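Local coordinates for protein gamma-glutamyltranspeptidase (Ggt) (Helicobacter pylori 26695, PDB 5BPK) that probably cleaves gamma-glutamyl bonds of glutathione and related compounds, passing the glutamyl group to water or an amino acceptor, as an Ntn-hydrolase, at residues B[19-24]-B[41-46]; B[85-90]-B[106-111]; B[26-31]-B[35-40]; B[166-171]-B[177-182]. All blocks are in the same frame, centred on the assembly; numbering follows the deposited sequence.

Contact 1: residues B[19-24]-B[41-46]; sequences TINASY and MDDFSI. With 4UD ((2S)-amino[(5S)-4,5-dihydro-1,2-oxazol-5-yl]acetic acid), chain O.
Asn21 faces Asp42 and Asp43 without bonding directly to either. Its ND2 lies 3.9 Å from OD1 of Asp43, with the amide and carboxylate planes turned 61° apart, and 4.1 Å from CB of Asp42. The Asp42 side chain crosses that of Asn21 at about a right angle, although their flat groups are nearly coplanar. One water closes the gap between all three: it accepts from Asn21 ND2 at 2.8 Å, and donates to Asp42 OD2 at 2.8 Å and to Asp43 OD1 at 2.7 Å. The bound dihydro-oxazole amino acid, probably derived from acivicin, makes the second bridge, since its amino nitrogen N7 donates to Asn21 OD1 at 2.8 Å and to Asp43 OD2 at 2.7 Å. Asn21 presents its amide to both bridges with CG trans to the main-chain nitrogen (chi1 -169°). The residue is placed partly by an ST turn, in which the hydroxyl OG1 of Thr19 accepts from the Asn21 N at 2.8 Å. Further partners hold both sides: Tyr54 OH meets Asn21 OD1, Asn39 O takes Asn21 ND2, Ser127 of the other chain bonds Asp42 OD1, and Arg103 of the other chain forms a salt bridge with Asp43. Two loops thus converge, through water and ligand, on the amino-group end of the ligand pocket, consistent with the gamma-glutamyl site of this family.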
# COMPACT_ATOMS: atom_id res chain seq x y z
N THR B 19 0.11 -6.21 -0.23
CA THR B 19 0.70 -6.30 -1.56
C THR B 19 1.63 -7.49 -1.76
O THR B 19 2.18 -8.02 -0.80
CB THR B 19 1.51 -5.00 -1.85
OG1 THR B 19 1.82 -4.90 -3.25
CG2 THR B 19 2.79 -4.96 -1.01
N ILE B 20 1.80 -7.85 -3.03
CA ILE B 20 2.90 -8.69 -3.48
C ILE B 20 3.90 -7.90 -4.36
O ILE B 20 4.77 -8.47 -4.99
CB ILE B 20 2.39 -9.98 -4.17
CG1 ILE B 20 1.28 -9.70 -5.20
CG2 ILE B 20 1.93 -10.99 -3.11
CD1 ILE B 20 0.85 -10.96 -5.98
N ASN B 21 3.76 -6.57 -4.29
CA ASN B 21 4.54 -5.55 -5.00
C ASN B 21 4.02 -5.31 -6.43
O ASN B 21 3.01 -4.63 -6.60
CB ASN B 21 6.05 -5.76 -4.92
CG ASN B 21 6.82 -4.55 -5.43
OD1 ASN B 21 6.27 -3.45 -5.50
ND2 ASN B 21 8.09 -4.74 -5.79
N ALA B 22 4.69 -5.84 -7.45
CA ALA B 22 4.20 -5.68 -8.81
C ALA B 22 2.86 -6.40 -8.99
O ALA B 22 2.42 -7.16 -8.14
CB ALA B 22 5.21 -6.20 -9.83
N SER B 23 2.20 -6.12 -10.11
CA SER B 23 1.02 -6.86 -10.49
C SER B 23 1.40 -8.34 -10.63
O SER B 23 2.26 -8.70 -11.45
CB SER B 23 0.46 -6.32 -11.80
OG SER B 23 -0.75 -6.97 -12.14
N TYR B 24 0.75 -9.18 -9.82
CA TYR B 24 1.03 -10.63 -9.73
C TYR B 24 2.42 -10.93 -9.13
O TYR B 24 2.95 -12.03 -9.28
CB TYR B 24 0.80 -11.36 -11.05
CG TYR B 24 -0.60 -11.17 -11.58
CD1 TYR B 24 -1.67 -11.93 -11.10
CD2 TYR B 24 -0.87 -10.23 -12.56
CE1 TYR B 24 -2.95 -11.76 -11.58
CE2 TYR B 24 -2.15 -10.05 -13.05
CZ TYR B 24 -3.18 -10.81 -12.55
OH TYR B 24 -4.46 -10.63 -13.01
N MET B 41 11.51 -7.83 -2.67
CA MET B 41 12.95 -7.54 -2.57
C MET B 41 13.38 -6.35 -3.42
O MET B 41 14.36 -5.70 -3.09
CB MET B 41 13.81 -8.77 -2.89
CG MET B 41 13.60 -9.94 -1.93
SD MET B 41 14.12 -9.63 -0.21
CE MET B 41 15.91 -9.74 -0.38
N ASP B 42 12.64 -6.04 -4.49
CA ASP B 42 12.93 -4.85 -5.31
C ASP B 42 12.66 -3.51 -4.60
O ASP B 42 12.99 -2.44 -5.11
CB ASP B 42 12.14 -4.89 -6.63
CG ASP B 42 12.62 -3.83 -7.62
OD1 ASP B 42 13.77 -3.95 -8.11
OD2 ASP B 42 11.85 -2.87 -7.91
N ASP B 43 12.00 -3.55 -3.44
CA ASP B 43 11.84 -2.33 -2.65
C ASP B 43 13.08 -1.99 -1.83
O ASP B 43 13.15 -0.89 -1.28
CB ASP B 43 10.61 -2.42 -1.75
CG ASP B 43 9.31 -2.10 -2.49
OD1 ASP B 43 9.34 -1.73 -3.68
OD2 ASP B 43 8.26 -2.22 -1.85
N PHE B 44 14.04 -2.90 -1.73
CA PHE B 44 15.39 -2.55 -1.25
C PHE B 44 16.13 -1.76 -2.31
O PHE B 44 15.83 -1.86 -3.51
CB PHE B 44 16.23 -3.79 -0.94
CG PHE B 44 15.87 -4.49 0.36
CD1 PHE B 44 16.15 -3.88 1.58
CD2 PHE B 44 15.29 -5.75 0.35
CE1 PHE B 44 15.85 -4.51 2.77
CE2 PHE B 44 15.00 -6.40 1.55
CZ PHE B 44 15.27 -5.77 2.76
N SER B 45 17.14 -1.02 -1.88
CA SER B 45 18.17 -0.55 -2.80
C SER B 45 19.10 -1.72 -3.03
O SER B 45 19.80 -2.16 -2.11
CB SER B 45 18.92 0.66 -2.23
OG SER B 45 19.94 1.06 -3.12
N ILE B 46 19.09 -2.26 -4.25
CA ILE B 46 19.91 -3.42 -4.59
C ILE B 46 21.33 -3.04 -5.04
O ILE B 46 22.21 -3.90 -5.13
CB ILE B 46 19.20 -4.33 -5.64
CG1 ILE B 46 19.08 -3.64 -7.01
CG2 ILE B 46 17.82 -4.75 -5.12
CD1 ILE B 46 18.44 -4.52 -8.05
C3 4UD O . 1.80 -1.13 -4.13
C4 4UD O . 3.65 -1.21 -2.92
C5 4UD O . 3.10 -1.84 -4.18
C6 4UD O . 5.18 -1.07 -2.85
C8 4UD O . 5.51 -0.51 -1.48
O9 4UD O . 5.56 -1.23 -0.51
O10 4UD O . 5.73 0.81 -1.33
N7 4UD O . 5.82 -2.39 -2.97
O2 4UD O . 3.11 0.11 -2.88
N1 4UD O . 1.89 -0.07 -3.40
O HOH W 1 9.62 -2.42 -6.32

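Contact 2: residues B[85-90]-B[106-111]; sequences VFLVVG and SNVIDY. With EDO (1,2-ethanediol), chain V; EDO (1,2-ethanediol), chain P.
Phe86 extends its ring toward Val108 because its CG lies trans to the main-chain N (chi1 177°), whereas Leu87, with CG turned to the side of its own N (chi1 -61°), sends CD1 to the same valine. Two consecutive strand residues can both point at the helix because they form a classic beta bulge: both stand opposite Val79 of strand 77-81, and the backbone of each bonds to it. The apolar distances define the contact. Phe86 CZ is 3.7 Å from Val108 CG1, the two side chains coming from opposite directions, and Phe86 CE2 is 3.8 Å from the same methyl. Ile109 arrives at the ring edge, near its plane, with CG1 4.3 Å from Phe86 CE2. Leu87 and Val108 meet tip to tip, Leu87 CD1 lying 4.2 Å from Val108 CB. The contact is therefore purely apolar and modest in extent, with 151 Å² buried. No polar pair links the two segments; in 106-111, Ser106 OG donates to Asp110 OD2 at 2.6 Å, and Asp110 is also held by Arg272 and Tyr271 of the other chain. Around the contact, Gln168 touches Phe86 and Leu87, and Ile115 packs on Leu87. Val108 and Ile109 of helix 96-109 thus lie on strand 84-89, with strand 166-171 and helix 115-120 also touching Val108.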
# COMPACT_ATOMS: atom_id res chain seq x y z
N VAL B 85 -12.70 9.07 14.88
CA VAL B 85 -12.44 8.77 13.48
C VAL B 85 -13.14 9.79 12.59
O VAL B 85 -14.35 10.04 12.74
CB VAL B 85 -12.89 7.34 13.11
CG1 VAL B 85 -12.73 7.06 11.61
CG2 VAL B 85 -12.10 6.31 13.93
N PHE B 86 -12.36 10.40 11.70
CA PHE B 86 -12.85 11.35 10.70
C PHE B 86 -12.64 10.80 9.28
O PHE B 86 -13.57 10.81 8.48
CB PHE B 86 -12.16 12.71 10.90
CG PHE B 86 -12.55 13.75 9.88
CD1 PHE B 86 -13.86 14.20 9.79
CD2 PHE B 86 -11.59 14.32 9.04
CE1 PHE B 86 -14.21 15.18 8.86
CE2 PHE B 86 -11.94 15.29 8.11
CZ PHE B 86 -13.25 15.72 8.02
N LEU B 87 -11.42 10.36 8.97
CA LEU B 87 -11.12 9.72 7.69
C LEU B 87 -10.34 8.42 7.85
O LEU B 87 -9.50 8.31 8.73
CB LEU B 87 -10.30 10.65 6.79
CG LEU B 87 -10.92 12.00 6.39
CD1 LEU B 87 -9.87 12.93 5.76
CD2 LEU B 87 -12.11 11.78 5.44
N VAL B 88 -10.65 7.45 7.00
CA VAL B 88 -9.86 6.23 6.85
C VAL B 88 -9.47 6.18 5.37
O VAL B 88 -10.33 6.17 4.49
CB VAL B 88 -10.66 4.97 7.26
CG1 VAL B 88 -9.73 3.75 7.37
CG2 VAL B 88 -11.40 5.23 8.57
N VAL B 89 -8.17 6.20 5.10
CA VAL B 89 -7.71 6.40 3.74
C VAL B 89 -6.39 5.69 3.46
O VAL B 89 -5.58 5.46 4.35
CB VAL B 89 -7.62 7.91 3.43
CG1 VAL B 89 -6.60 8.57 4.32
CG2 VAL B 89 -7.35 8.18 1.96
N GLY B 90 -6.19 5.32 2.20
CA GLY B 90 -4.96 4.70 1.74
C GLY B 90 -5.08 4.40 0.26
O GLY B 90 -6.15 4.59 -0.34
N SER B 106 -6.08 16.47 1.95
CA SER B 106 -6.13 17.91 1.72
C SER B 106 -7.44 18.32 1.06
O SER B 106 -8.02 19.34 1.41
CB SER B 106 -4.95 18.35 0.84
OG SER B 106 -5.04 19.71 0.44
N ASN B 107 -7.90 17.53 0.09
CA ASN B 107 -9.15 17.86 -0.60
C ASN B 107 -10.33 17.95 0.38
O ASN B 107 -11.19 18.82 0.25
CB ASN B 107 -9.45 16.85 -1.70
CG ASN B 107 -8.54 17.01 -2.91
OD1 ASN B 107 -7.91 18.06 -3.10
ND2 ASN B 107 -8.48 15.96 -3.75
N VAL B 108 -10.38 17.04 1.34
CA VAL B 108 -11.38 17.16 2.40
C VAL B 108 -11.12 18.35 3.33
O VAL B 108 -12.00 19.19 3.54
CB VAL B 108 -11.48 15.87 3.24
CG1 VAL B 108 -12.48 16.05 4.40
CG2 VAL B 108 -11.86 14.68 2.35
N ILE B 109 -9.94 18.40 3.94
CA ILE B 109 -9.66 19.38 5.00
C ILE B 109 -9.50 20.81 4.48
O ILE B 109 -10.06 21.76 5.03
CB ILE B 109 -8.42 18.99 5.83
CG1 ILE B 109 -8.73 17.73 6.64
CG2 ILE B 109 -8.00 20.12 6.76
CD1 ILE B 109 -7.53 17.10 7.38
N ASP B 110 -8.74 20.96 3.39
CA ASP B 110 -8.49 22.28 2.83
C ASP B 110 -9.64 22.80 1.98
O ASP B 110 -9.97 23.99 2.07
CB ASP B 110 -7.20 22.28 2.01
CG ASP B 110 -5.99 22.11 2.87
OD1 ASP B 110 -5.86 22.88 3.84
OD2 ASP B 110 -5.17 21.21 2.58
N TYR B 111 -10.24 21.93 1.18
CA TYR B 111 -11.18 22.37 0.16
C TYR B 111 -12.64 21.97 0.41
O TYR B 111 -13.52 22.36 -0.36
CB TYR B 111 -10.70 21.92 -1.22
CG TYR B 111 -9.26 22.31 -1.52
CD1 TYR B 111 -8.80 23.60 -1.25
CD2 TYR B 111 -8.36 21.40 -2.07
CE1 TYR B 111 -7.49 23.96 -1.52
CE2 TYR B 111 -7.05 21.75 -2.34
CZ TYR B 111 -6.62 23.04 -2.06
OH TYR B 111 -5.32 23.41 -2.32
C1 EDO V . -2.80 20.55 -2.05
O1 EDO V . -3.96 19.71 -2.05
C2 EDO V . -2.48 21.08 -3.44
O2 EDO V . -3.47 22.03 -3.82
C1 EDO P . -13.37 6.84 17.13
O1 EDO P . -14.58 7.41 16.59
C2 EDO P . -13.57 6.32 18.55
O2 EDO P . -12.52 6.75 19.44

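Contact 3: residues B[26-31]-B[35-40]; sequences SAASID and FLLNNE
An irregular hairpin-like loop, whose Glu40 end reaches the ligand pocket, brings Ser29 and Leu36 together as its single beta bridge; its two arms run 147° apart. Three backbone bonds tie them: Ser26 N to Leu37 O at 2.9 Å, Leu37 N to Ala28 O at 2.8 Å and Ile30 N to Phe35 O at 3.0 Å. Ser26 grips Leu37 O twice, because its OG also donates to that oxygen at 3.2 Å, from the same face of the carbonyl plane as the N-H but well above it. The same OG accepts from Ala28 N, completing an ST turn. Side chains seal the flanks. The Phe35 side chain starts away from the opposite arm, but a chi1 of 71° folds its ring back alongside Ile30, whose CB lies over one ring face, toward its rim, and whose CG1 lies 3.7 Å from Phe35 CZ. Ile30 CD1 also meets Leu37 CD1 at 3.8 Å. On another side, Leu36 CD2 packs 3.5 Å from Ser29 OG, a hydroxyl whose main partner is Ser193 of the other chain. Internal bonds and apolar cover thus join the arms, and the other chain also holds the loop, through Ser193 at Ala27 O and Ser192 at Ser29 O; the buried Asn38 O has no partner in the model.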
# COMPACT_ATOMS: atom_id res chain seq x y z
N SER B 26 6.03 -11.60 -8.12
CA SER B 26 7.17 -12.12 -8.86
C SER B 26 6.75 -12.96 -10.07
O SER B 26 7.61 -13.43 -10.82
CB SER B 26 8.02 -13.00 -7.96
OG SER B 26 7.39 -14.24 -7.71
N ALA B 27 5.44 -13.17 -10.21
CA ALA B 27 4.84 -14.05 -11.22
C ALA B 27 5.08 -15.55 -10.98
O ALA B 27 4.59 -16.37 -11.76
CB ALA B 27 5.27 -13.65 -12.63
N ALA B 28 5.80 -15.90 -9.91
CA ALA B 28 6.08 -17.30 -9.55
C ALA B 28 5.20 -17.72 -8.39
O ALA B 28 5.13 -17.02 -7.37
CB ALA B 28 7.54 -17.49 -9.18
N SER B 29 4.54 -18.86 -8.54
CA SER B 29 3.68 -19.41 -7.52
C SER B 29 4.42 -20.51 -6.75
O SER B 29 5.37 -21.11 -7.27
CB SER B 29 2.43 -20.00 -8.15
OG SER B 29 1.72 -19.05 -8.92
N ILE B 30 3.96 -20.79 -5.54
CA ILE B 30 4.45 -21.96 -4.80
C ILE B 30 3.66 -23.20 -5.23
O ILE B 30 2.46 -23.32 -4.99
CB ILE B 30 4.41 -21.75 -3.27
CG1 ILE B 30 5.40 -20.64 -2.87
CG2 ILE B 30 4.73 -23.06 -2.52
CD1 ILE B 30 6.86 -20.95 -3.12
N ASP B 31 4.35 -24.11 -5.93
CA ASP B 31 3.71 -25.31 -6.47
C ASP B 31 3.11 -26.15 -5.35
O ASP B 31 3.79 -26.50 -4.38
CB ASP B 31 4.70 -26.13 -7.30
CG ASP B 31 4.02 -27.00 -8.36
OD1 ASP B 31 2.79 -27.13 -8.35
OD2 ASP B 31 4.73 -27.56 -9.22
N PHE B 35 -0.57 -20.03 -4.38
CA PHE B 35 -0.40 -18.58 -4.22
C PHE B 35 0.86 -18.04 -4.89
O PHE B 35 1.86 -18.74 -5.03
CB PHE B 35 -0.46 -18.18 -2.73
CG PHE B 35 0.74 -18.61 -1.93
CD1 PHE B 35 1.86 -17.80 -1.83
CD2 PHE B 35 0.74 -19.83 -1.25
CE1 PHE B 35 2.96 -18.19 -1.07
CE2 PHE B 35 1.83 -20.21 -0.50
CZ PHE B 35 2.95 -19.39 -0.42
N LEU B 36 0.77 -16.78 -5.31
CA LEU B 36 1.90 -16.08 -5.91
C LEU B 36 2.85 -15.51 -4.87
O LEU B 36 2.42 -14.99 -3.84
CB LEU B 36 1.40 -14.92 -6.78
CG LEU B 36 0.83 -15.31 -8.14
CD1 LEU B 36 -0.11 -14.24 -8.67
CD2 LEU B 36 1.95 -15.60 -9.14
N LEU B 37 4.14 -15.62 -5.15
CA LEU B 37 5.18 -14.97 -4.35
C LEU B 37 5.28 -13.48 -4.66
O LEU B 37 5.11 -13.04 -5.81
CB LEU B 37 6.54 -15.61 -4.64
CG LEU B 37 6.68 -17.02 -4.10
CD1 LEU B 37 7.82 -17.71 -4.83
CD2 LEU B 37 6.89 -17.02 -2.57
N ASN B 38 5.57 -12.70 -3.63
CA ASN B 38 5.89 -11.29 -3.78
C ASN B 38 7.21 -11.09 -4.51
O ASN B 38 8.05 -12.00 -4.54
CB ASN B 38 5.96 -10.62 -2.41
CG ASN B 38 7.13 -11.12 -1.58
OD1 ASN B 38 8.25 -10.60 -1.70
ND2 ASN B 38 6.89 -12.14 -0.74
N ASN B 39 7.39 -9.91 -5.10
CA ASN B 39 8.73 -9.45 -5.48
C ASN B 39 9.12 -8.22 -4.66
O ASN B 39 9.64 -7.21 -5.17
CB ASN B 39 8.91 -9.29 -7.01
CG ASN B 39 7.97 -8.28 -7.66
OD1 ASN B 39 7.04 -7.77 -7.05
ND2 ASN B 39 8.22 -8.01 -8.94
N GLU B 40 8.88 -8.32 -3.35
CA GLU B 40 9.14 -7.21 -2.44
C GLU B 40 10.64 -6.91 -2.28
O GLU B 40 11.00 -5.83 -1.79
CB GLU B 40 8.51 -7.44 -1.06
CG GLU B 40 7.76 -6.25 -0.50
CD GLU B 40 6.44 -6.01 -1.22
OE1 GLU B 40 5.58 -6.93 -1.24
OE2 GLU B 40 6.28 -4.91 -1.78

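Contact 4: residues B[166-171]-B[177-182]; sequences AIQVLP and VFYGST. With EDO (1,2-ethanediol), chain S.
Val169 and Phe178 pack closely in this antiparallel hairpin. They are a non-hydrogen-bonded pair whose side chains lie side by side, Val169 CG2 being 3.6 Å from Phe178 CD2 while Val169 CG1 sits over one face of the ring. Ile167 approaches the edge of that ring through CG2, and its own partner is Gly180, where the alpha carbons of Ile167 and Gly180 come to 4.4 Å. Ile167 and Phe178 are buried against strand 2-8, while Val169 on the same face is partly exposed. The strand axes stand 159° apart, and six backbone bonds alternate along them in the hydrogen-bonded pairs Ala166-Ser181, Gln168-Tyr179 and Leu170-Val177. Both bonds of the middle pair are short, Gln168 N to Tyr179 O at 2.7 Å and Tyr179 N to Gln168 O at 2.8 Å, the second nearly straight (176° at the hydrogen). On the other face Leu170, Val177 and Tyr179 form a tight cluster with its rim at Leu170. Leu170 CD1 sits at the edge of the Tyr179 ring, near its plane, 3.9 Å from CE2. Val177, with chi1 at 58°, directs CG1 to within 3.8 Å of Leu170 CB and lays CG2 over a face of the same ring. The loose, solvent side is at the ends, where exposed Pro171 and Thr182 make no cross-strand contact; there an ethanediol, probably from the crystallisation liquor, bonds Ser181 OG and Thr182 N. The ladder thus satisfies backbone polar groups between apolar faces, and strand 176-181 pairs onward with a strand of the other chain.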
# COMPACT_ATOMS: atom_id res chain seq x y z
N ALA B 166 -11.79 4.89 0.67
CA ALA B 166 -11.78 5.81 1.79
C ALA B 166 -13.15 5.94 2.45
O ALA B 166 -14.19 5.76 1.81
CB ALA B 166 -11.25 7.16 1.35
N ILE B 167 -13.13 6.24 3.75
CA ILE B 167 -14.33 6.44 4.55
C ILE B 167 -14.22 7.75 5.30
O ILE B 167 -13.14 8.09 5.81
CB ILE B 167 -14.54 5.31 5.59
CG1 ILE B 167 -14.71 3.96 4.90
CG2 ILE B 167 -15.74 5.61 6.49
CD1 ILE B 167 -14.57 2.74 5.85
N GLN B 168 -15.31 8.52 5.31
CA GLN B 168 -15.45 9.67 6.18
C GLN B 168 -16.56 9.39 7.18
O GLN B 168 -17.64 8.89 6.82
CB GLN B 168 -15.74 10.94 5.37
CG GLN B 168 -15.85 12.21 6.21
CD GLN B 168 -16.20 13.43 5.39
OE1 GLN B 168 -17.15 13.41 4.60
NE2 GLN B 168 -15.46 14.51 5.58
N VAL B 169 -16.31 9.74 8.44
CA VAL B 169 -17.28 9.52 9.51
C VAL B 169 -17.64 10.87 10.12
O VAL B 169 -16.77 11.66 10.50
CB VAL B 169 -16.74 8.57 10.59
CG1 VAL B 169 -17.80 8.30 11.64
CG2 VAL B 169 -16.28 7.26 9.97
N LEU B 170 -18.95 11.12 10.22
CA LEU B 170 -19.45 12.37 10.80
C LEU B 170 -20.48 12.07 11.88
O LEU B 170 -21.24 11.09 11.78
CB LEU B 170 -20.07 13.26 9.71
CG LEU B 170 -19.17 13.60 8.52
CD1 LEU B 170 -19.98 14.28 7.43
CD2 LEU B 170 -17.99 14.48 8.95
N PRO B 171 -20.50 12.91 12.93
CA PRO B 171 -21.43 12.69 14.03
C PRO B 171 -22.86 13.05 13.66
O PRO B 171 -23.09 13.94 12.82
CB PRO B 171 -20.92 13.64 15.10
CG PRO B 171 -20.33 14.77 14.34
CD PRO B 171 -19.72 14.15 13.11
N VAL B 177 -22.81 8.89 10.90
CA VAL B 177 -23.01 8.56 9.51
C VAL B 177 -21.66 8.26 8.87
O VAL B 177 -20.68 8.96 9.11
CB VAL B 177 -23.74 9.68 8.72
CG1 VAL B 177 -22.98 10.99 8.78
CG2 VAL B 177 -23.96 9.24 7.27
N PHE B 178 -21.63 7.19 8.08
CA PHE B 178 -20.44 6.75 7.38
C PHE B 178 -20.61 6.99 5.88
O PHE B 178 -21.57 6.52 5.28
CB PHE B 178 -20.22 5.26 7.61
CG PHE B 178 -20.08 4.90 9.06
CD1 PHE B 178 -21.20 4.75 9.86
CD2 PHE B 178 -18.83 4.69 9.62
CE1 PHE B 178 -21.09 4.42 11.20
CE2 PHE B 178 -18.71 4.35 10.97
CZ PHE B 178 -19.84 4.22 11.76
N TYR B 179 -19.67 7.74 5.30
CA TYR B 179 -19.63 8.01 3.87
C TYR B 179 -18.39 7.35 3.28
O TYR B 179 -17.31 7.44 3.85
CB TYR B 179 -19.59 9.51 3.60
CG TYR B 179 -20.86 10.23 3.96
CD1 TYR B 179 -22.03 9.98 3.26
CD2 TYR B 179 -20.89 11.15 4.99
CE1 TYR B 179 -23.21 10.63 3.58
CE2 TYR B 179 -22.07 11.81 5.32
CZ TYR B 179 -23.22 11.55 4.61
OH TYR B 179 -24.39 12.20 4.94
N GLY B 180 -18.56 6.67 2.16
CA GLY B 180 -17.47 5.97 1.52
C GLY B 180 -17.28 6.29 0.06
O GLY B 180 -18.21 6.72 -0.62
N SER B 181 -16.06 6.08 -0.41
CA SER B 181 -15.78 6.18 -1.82
C SER B 181 -14.75 5.14 -2.24
O SER B 181 -13.71 4.97 -1.58
CB SER B 181 -15.31 7.58 -2.21
OG SER B 181 -15.23 7.71 -3.63
N THR B 182 -15.07 4.47 -3.33
CA THR B 182 -14.10 3.75 -4.12
C THR B 182 -13.47 4.76 -5.10
O THR B 182 -13.79 5.95 -5.09
CB THR B 182 -14.74 2.58 -4.87
OG1 THR B 182 -15.80 3.06 -5.68
CG2 THR B 182 -15.29 1.55 -3.89
C1 EDO S . -18.37 7.15 -5.66
O1 EDO S . -16.96 7.40 -5.79
C2 EDO S . -18.64 6.41 -4.36
O2 EDO S . -17.92 5.17 -4.30

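Leaving strand 13-19, the chain enters the loop that contact 1 closes, joining 19-24 to 41-46. Contact 3 is nested inside it as a tighter fold of 26-31 on 35-40, and the two touch where Asn39 bonds the backbone of Ile20; their centres are 11 Å apart. Contact 2 opens only after contact 1 has closed: it closes the loop from strand 84-89 to residues 106-111 of helix 96-109. Contact 4 follows as the last hairpin, and its strand 166-171 lies beside strand 84-89, with Val88 N bonded to Ile167 O. Contact 1 thus lies at the pocket, contact 3 reaches it through Glu40, and contacts 2 and 4 build on the sheet across the chain's centre from contact 1; none cross.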